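PDB 2O56: putative mandelate racemase from Salmonella typhimurium, which binds magnesium and, as a member of the mandelate racemase branch of the enolase superfamily, is probably a hydro-lyase (dehydratase) whose substrate is not established. Local coordinates for residues Asp217-Met222 with Tyr245-Val250; Pro268-Glu273 with Leu290-Pro295. All coordinates share one frame; numbering follows the deposited sequence.

Interaction 1 of 2, residues Asp217-Met222 with Tyr245-Val250; sequences DIIAEM and YYEEPV. With MG (magnesium ion), chain I.
Glu221 and Glu247, paired at the C-terminal ends of two adjacent parallel strands of the enolase-type barrel, put their carboxylates on one magnesium ion. Glu221 OE1 binds the metal at 2.3 Å and Glu247 OE2 at 2.2 Å, the two carboxylate planes turned 60° apart. Glu221 OE1 and Glu247 OE2 approach to 3.1 Å without a hydrogen bond, a closeness the shared cation would make tolerable. Glu247 reaches the ion with an extended chain, CG anti to the backbone N (chi1 173°), whereas Glu221 bends at chi2; Lys172 holds Glu247 OE1 in a salt bridge, and Glu221 OE2 accepts a hydrogen bond from the backbone N of His223. Glu248 OE1 stays 4.1 Å from the ion and pairs with Arg274. Beneath the carboxylates the backbones are laced by Ala220 N to Tyr245 O, Glu247 N to Ala220 O (2.8 Å, nearly straight at 168°) and Met222 N to Glu247 O. On the face bearing Ala220, the Met222 chain meets the Tyr246 ring obliquely, CG 3.3 Å from CE1, with SD adding a Met-aromatic contact; helix 228-238 covers this side through Phe234. Ile219 lays CG1 over the centre of the Tyr245 ring, a CH-pi contact of 4.0 Å to the centroid. Successive strand ends each giving a carboxylate to magnesium are the signature of the enolase-superfamily metal site.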
loop_
_atom_site.group_PDB
_atom_site.type_symbol
_atom_site.label_atom_id
_atom_site.label_comp_id
_atom_site.label_asym_id
_atom_site.label_seq_id
_atom_site.Cartn_x
_atom_site.Cartn_y
_atom_site.Cartn_z
ATOM N N ASP A 217 34.195 11.243 -14.376
ATOM C CA ASP A 217 33.163 10.630 -13.529
ATOM C C ASP A 217 33.770 9.748 -12.458
ATOM O O ASP A 217 34.787 9.092 -12.690
ATOM C CB ASP A 217 32.155 9.883 -14.401
ATOM C CG ASP A 217 31.214 10.831 -15.115
ATOM O OD1 ASP A 217 30.662 11.731 -14.439
ATOM O OD2 ASP A 217 31.025 10.695 -16.338
ATOM N N ILE A 218 33.174 9.759 -11.263
ATOM C CA ILE A 218 33.662 8.947 -10.169
ATOM C C ILE A 218 32.522 8.041 -9.663
ATOM O O ILE A 218 31.475 8.531 -9.241
ATOM C CB ILE A 218 34.173 9.805 -8.997
ATOM C CG1 ILE A 218 35.368 10.687 -9.435
ATOM C CG2 ILE A 218 34.557 8.909 -7.819
ATOM C CD1 ILE A 218 35.831 11.657 -8.352
ATOM N N ILE A 219 32.753 6.736 -9.719
ATOM C CA ILE A 219 31.850 5.755 -9.115
ATOM C C ILE A 219 32.419 5.357 -7.756
ATOM O O ILE A 219 33.601 5.028 -7.647
ATOM C CB ILE A 219 31.695 4.506 -10.032
ATOM C CG1 ILE A 219 31.146 4.926 -11.393
ATOM C CG2 ILE A 219 30.796 3.418 -9.375
ATOM C CD1 ILE A 219 31.469 3.954 -12.514
ATOM N N ALA A 220 31.580 5.410 -6.718
ATOM C CA ALA A 220 31.968 4.962 -5.394
ATOM C C ALA A 220 31.483 3.540 -5.180
ATOM O O ALA A 220 30.282 3.284 -5.239
ATOM C CB ALA A 220 31.350 5.880 -4.357
ATOM N N GLU A 221 32.427 2.633 -4.942
ATOM C CA GLU A 221 32.163 1.208 -4.815
ATOM C C GLU A 221 32.270 0.845 -3.340
ATOM O O GLU A 221 33.169 1.316 -2.650
ATOM C CB GLU A 221 33.181 0.447 -5.672
ATOM C CG GLU A 221 33.578 -0.908 -5.211
ATOM C CD GLU A 221 32.621 -1.985 -5.695
ATOM O OE1 GLU A 221 32.916 -2.637 -6.720
ATOM O OE2 GLU A 221 31.565 -2.177 -5.057
ATOM N N MET A 222 31.327 0.043 -2.845
ATOM C CA MET A 222 31.266 -0.276 -1.419
ATOM C C MET A 222 31.405 -1.771 -1.153
ATOM O O MET A 222 31.621 -2.170 -0.011
ATOM C CB MET A 222 29.944 0.194 -0.806
ATOM C CG MET A 222 29.699 1.672 -0.847
ATOM S SD MET A 222 31.042 2.681 -0.185
ATOM C CE MET A 222 30.738 2.573 1.568
ATOM N N TYR A 245 27.654 6.987 -9.900
ATOM C CA TYR A 245 26.749 6.190 -9.083
ATOM C C TYR A 245 27.422 5.514 -7.904
ATOM O O TYR A 245 28.642 5.537 -7.780
ATOM C CB TYR A 245 25.956 5.218 -9.955
ATOM C CG TYR A 245 26.743 4.398 -10.971
ATOM C CD1 TYR A 245 27.350 3.200 -10.611
ATOM C CD2 TYR A 245 26.819 4.794 -12.312
ATOM C CE1 TYR A 245 28.031 2.433 -11.543
ATOM C CE2 TYR A 245 27.501 4.023 -13.250
ATOM C CZ TYR A 245 28.111 2.857 -12.854
ATOM O OH TYR A 245 28.774 2.083 -13.775
ATOM N N TYR A 246 26.610 4.922 -7.024
ATOM C CA TYR A 246 27.051 4.434 -5.728
ATOM C C TYR A 246 26.778 2.930 -5.751
ATOM O O TYR A 246 25.625 2.538 -5.788
ATOM C CB TYR A 246 26.161 5.084 -4.664
ATOM C CG TYR A 246 26.586 4.916 -3.210
ATOM C CD1 TYR A 246 27.925 4.755 -2.859
ATOM C CD2 TYR A 246 25.630 4.944 -2.183
ATOM C CE1 TYR A 246 28.305 4.624 -1.530
ATOM C CE2 TYR A 246 26.004 4.815 -0.837
ATOM C CZ TYR A 246 27.337 4.653 -0.522
ATOM O OH TYR A 246 27.708 4.516 0.787
ATOM N N GLU A 247 27.827 2.104 -5.746
ATOM C CA GLU A 247 27.729 0.697 -6.156
ATOM C C GLU A 247 27.684 -0.262 -4.961
ATOM O O GLU A 247 28.505 -0.184 -4.043
ATOM C CB GLU A 247 28.898 0.305 -7.097
ATOM C CG GLU A 247 28.936 -1.173 -7.405
ATOM C CD GLU A 247 29.953 -1.560 -8.454
ATOM O OE1 GLU A 247 30.329 -0.721 -9.306
ATOM O OE2 GLU A 247 30.383 -2.727 -8.424
ATOM N N GLU A 248 26.717 -1.173 -4.982
ATOM C CA GLU A 248 26.538 -2.144 -3.909
ATOM C C GLU A 248 26.661 -1.592 -2.485
ATOM O O GLU A 248 27.448 -2.118 -1.691
ATOM C CB GLU A 248 27.537 -3.302 -4.093
ATOM C CG GLU A 248 27.186 -4.241 -5.242
ATOM C CD GLU A 248 27.730 -5.630 -5.033
ATOM O OE1 GLU A 248 28.962 -5.762 -4.995
ATOM O OE2 GLU A 248 26.932 -6.589 -4.906
ATOM N N PRO A 249 25.871 -0.556 -2.135
ATOM C CA PRO A 249 25.993 -0.039 -0.772
ATOM C C PRO A 249 25.615 -1.113 0.272
ATOM O O PRO A 249 26.091 -1.099 1.405
ATOM C CB PRO A 249 24.976 1.105 -0.754
ATOM C CG PRO A 249 23.986 0.766 -1.835
ATOM C CD PRO A 249 24.807 0.136 -2.894
ATOM N N VAL A 250 24.782 -2.068 -0.118
ATOM C CA VAL A 250 24.301 -3.054 0.837
ATOM C C VAL A 250 24.037 -4.351 0.023
ATOM O O VAL A 250 23.853 -4.295 -1.192
ATOM C CB VAL A 250 23.016 -2.524 1.557
ATOM C CG1 VAL A 250 21.834 -2.355 0.557
ATOM C CG2 VAL A 250 22.603 -3.442 2.682
HETATM MG MG MG I . 31.694 -4.355 -7.731
HETATM O O HOH W 1 33.060 -4.844 -9.413
HETATM O O HOH W 2 30.721 -4.338 -5.528
#

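Interaction 2 of 2, residues Pro268-Glu273 with Leu290-Pro295; sequences PLAAGE and LSVIQP. With MG (magnesium ion), chain I.
Backbone hydrogen bonds join Leu269 and Ala271 to Ser291, Val292 and Gln294 across two neighbouring parallel strands. Leu269 O accepts from two successive amides, Val292 N in the carbonyl plane (3.0 Å) and Ser291 N tilted 18° from it (2.8 Å). Further along, Ala271 N gives a weak bond to Val292 O, and Gln294 N meets Ala271 O from above the carbonyl plane, 42° out of it. Just past the strands the backbones draw together, Gly272 CA 4.2 Å from Gln294 CA; a CB here would clash with Gln294 N, and the backbone conformation of Gly272 is one that only a residue without a CB takes comfortably.

Apolar contacts line both faces of the sheet. On one, Ala270 CB touches Val292 CB and lies 3.6 Å from Gln294 CD, against the flat amide end of that extended side chain. On the other, Leu290 CD2 packs on Ala271 CB at 3.8 Å and also reaches Leu269 CB, all three side chains touching Met258 of helix 255-264. Before Leu269, Pro268 CB meets the Ser291 side chain beside Thr229 of a neighbouring subunit.

Two waters complete the polar contacts. One bridges Leu269 N and Ser291 OG; the other accepts from Glu273 N and donates to Glu273 OE1 and to Gln294 OE1 (2.7 Å). Gln294 NE2 bonds to Gln321 and to Glu247, so this amide ties Glu247 directly, and Glu273 through the water, to Gln321 after the neighbouring strand. With CG between the backbone N and carbonyl carbon (chi1 65°) and the chain extended beyond it, Glu273 carries OE1 to the magnesium ion, 2.3 Å away. A third acidic ligand following the next barrel strand belongs to the magnesium site of the mandelate racemase-like (beta/alpha)-barrel.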
loop_
_atom_site.group_PDB
_atom_site.type_symbol
_atom_site.label_atom_id
_atom_site.label_comp_id
_atom_site.label_asym_id
_atom_site.label_seq_id
_atom_site.Cartn_x
_atom_site.Cartn_y
_atom_site.Cartn_z
ATOM N N PRO A 268 22.454 8.194 -7.453
ATOM C CA PRO A 268 21.939 6.963 -8.094
ATOM C C PRO A 268 22.635 5.663 -7.644
ATOM O O PRO A 268 23.866 5.584 -7.625
ATOM C CB PRO A 268 22.208 7.206 -9.589
ATOM C CG PRO A 268 22.302 8.692 -9.753
ATOM C CD PRO A 268 22.935 9.175 -8.460
ATOM N N LEU A 269 21.856 4.643 -7.286
ATOM C CA LEU A 269 22.437 3.371 -6.821
ATOM C C LEU A 269 22.693 2.392 -7.965
ATOM O O LEU A 269 21.948 2.362 -8.950
ATOM C CB LEU A 269 21.538 2.696 -5.761
ATOM C CG LEU A 269 21.151 3.486 -4.502
ATOM C CD1 LEU A 269 20.528 2.556 -3.461
ATOM C CD2 LEU A 269 22.341 4.191 -3.898
ATOM N N ALA A 270 23.743 1.580 -7.818
ATOM C CA ALA A 270 23.989 0.482 -8.732
ATOM C C ALA A 270 24.205 -0.806 -7.968
ATOM O O ALA A 270 24.750 -0.810 -6.865
ATOM C CB ALA A 270 25.189 0.782 -9.630
ATOM N N ALA A 271 23.751 -1.910 -8.551
ATOM C CA ALA A 271 24.019 -3.217 -7.988
ATOM C C ALA A 271 23.708 -4.193 -9.088
ATOM O O ALA A 271 23.065 -3.822 -10.075
ATOM C CB ALA A 271 23.120 -3.488 -6.776
ATOM N N GLY A 272 24.151 -5.437 -8.915
ATOM C CA GLY A 272 23.734 -6.500 -9.814
ATOM C C GLY A 272 24.692 -7.677 -9.924
ATOM O O GLY A 272 24.298 -8.763 -10.341
ATOM N N GLU A 273 25.949 -7.493 -9.534
ATOM C CA GLU A 273 26.889 -8.617 -9.616
ATOM C C GLU A 273 26.472 -9.809 -8.752
ATOM O O GLU A 273 26.833 -10.958 -9.047
ATOM C CB GLU A 273 28.329 -8.185 -9.328
ATOM C CG GLU A 273 28.603 -7.695 -7.924
ATOM C CD GLU A 273 29.918 -6.954 -7.844
ATOM O OE1 GLU A 273 29.916 -5.717 -8.017
ATOM O OE2 GLU A 273 30.963 -7.598 -7.634
ATOM N N LEU A 290 17.261 0.886 -7.576
ATOM C CA LEU A 290 18.467 0.905 -8.421
ATOM C C LEU A 290 18.259 1.854 -9.581
ATOM O O LEU A 290 17.169 1.918 -10.123
ATOM C CB LEU A 290 18.808 -0.513 -8.929
ATOM C CG LEU A 290 19.128 -1.563 -7.847
ATOM C CD1 LEU A 290 19.550 -2.860 -8.493
ATOM C CD2 LEU A 290 20.243 -1.007 -6.947
ATOM N N SER A 291 19.297 2.606 -9.948
ATOM C CA SER A 291 19.281 3.400 -11.167
ATOM C C SER A 291 20.080 2.716 -12.264
ATOM O O SER A 291 19.768 2.849 -13.446
ATOM C CB SER A 291 19.903 4.794 -10.914
ATOM O OG SER A 291 19.081 5.569 -10.057
ATOM N N VAL A 292 21.144 2.026 -11.863
ATOM C CA VAL A 292 22.045 1.332 -12.795
ATOM C C VAL A 292 22.118 -0.132 -12.367
ATOM O O VAL A 292 22.326 -0.409 -11.193
ATOM C CB VAL A 292 23.474 1.950 -12.772
ATOM C CG1 VAL A 292 24.497 1.102 -13.602
ATOM C CG2 VAL A 292 23.440 3.385 -13.282
ATOM N N ILE A 293 21.929 -1.056 -13.313
ATOM C CA ILE A 293 22.049 -2.480 -13.010
ATOM C C ILE A 293 23.340 -3.071 -13.578
ATOM O O ILE A 293 23.819 -2.652 -14.640
ATOM C CB ILE A 293 20.793 -3.286 -13.425
ATOM C CG1 ILE A 293 20.597 -3.245 -14.937
ATOM C CG2 ILE A 293 19.530 -2.755 -12.672
ATOM C CD1 ILE A 293 19.782 -4.424 -15.450
ATOM N N GLN A 294 23.915 -4.023 -12.846
ATOM C CA GLN A 294 25.247 -4.522 -13.154
ATOM C C GLN A 294 25.333 -6.039 -13.202
ATOM O O GLN A 294 26.188 -6.617 -12.521
ATOM C CB GLN A 294 26.271 -3.994 -12.148
ATOM C CG GLN A 294 26.197 -2.487 -11.941
ATOM C CD GLN A 294 27.088 -2.023 -10.819
ATOM O OE1 GLN A 294 26.939 -2.449 -9.692
ATOM N NE2 GLN A 294 28.030 -1.155 -11.131
ATOM N N PRO A 295 24.476 -6.692 -14.024
ATOM C CA PRO A 295 24.599 -8.132 -14.082
ATOM C C PRO A 295 25.935 -8.504 -14.700
ATOM O O PRO A 295 26.423 -7.818 -15.601
ATOM C CB PRO A 295 23.427 -8.572 -14.987
ATOM C CG PRO A 295 23.090 -7.340 -15.810
ATOM C CD PRO A 295 23.436 -6.168 -14.935
HETATM MG MG MG I . 31.694 -4.355 -7.731
HETATM O O HOH W 3 18.995 4.696 -7.294
HETATM O O HOH W 4 27.263 -5.009 -8.763
HETATM O O HOH W 1 33.060 -4.844 -9.413
HETATM O O HOH W 2 30.721 -4.338 -5.528
#

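Overall arrangement
Interaction 1 is complete in the sequence before interaction 2 begins, and their centres are about 9 Å apart. Each joins the strands of one beta-alpha-beta unit, around helix 228-238 in interaction 1 and helix 277-286 in interaction 2. Strands 246-247 and 269-271 are neighbours in the same parallel sheet, so the two units are sewn together through probable backbone bonds, Glu248 N to Ala270 O and Tyr246 N to Pro268 O. Both end at one magnesium ion and share its two waters: Glu221 and Glu247 come from 217-222 and 245-250, Glu273 from 268-273. Three consecutive strands thus assemble a single metal centre at the C-terminal mouth of the barrel.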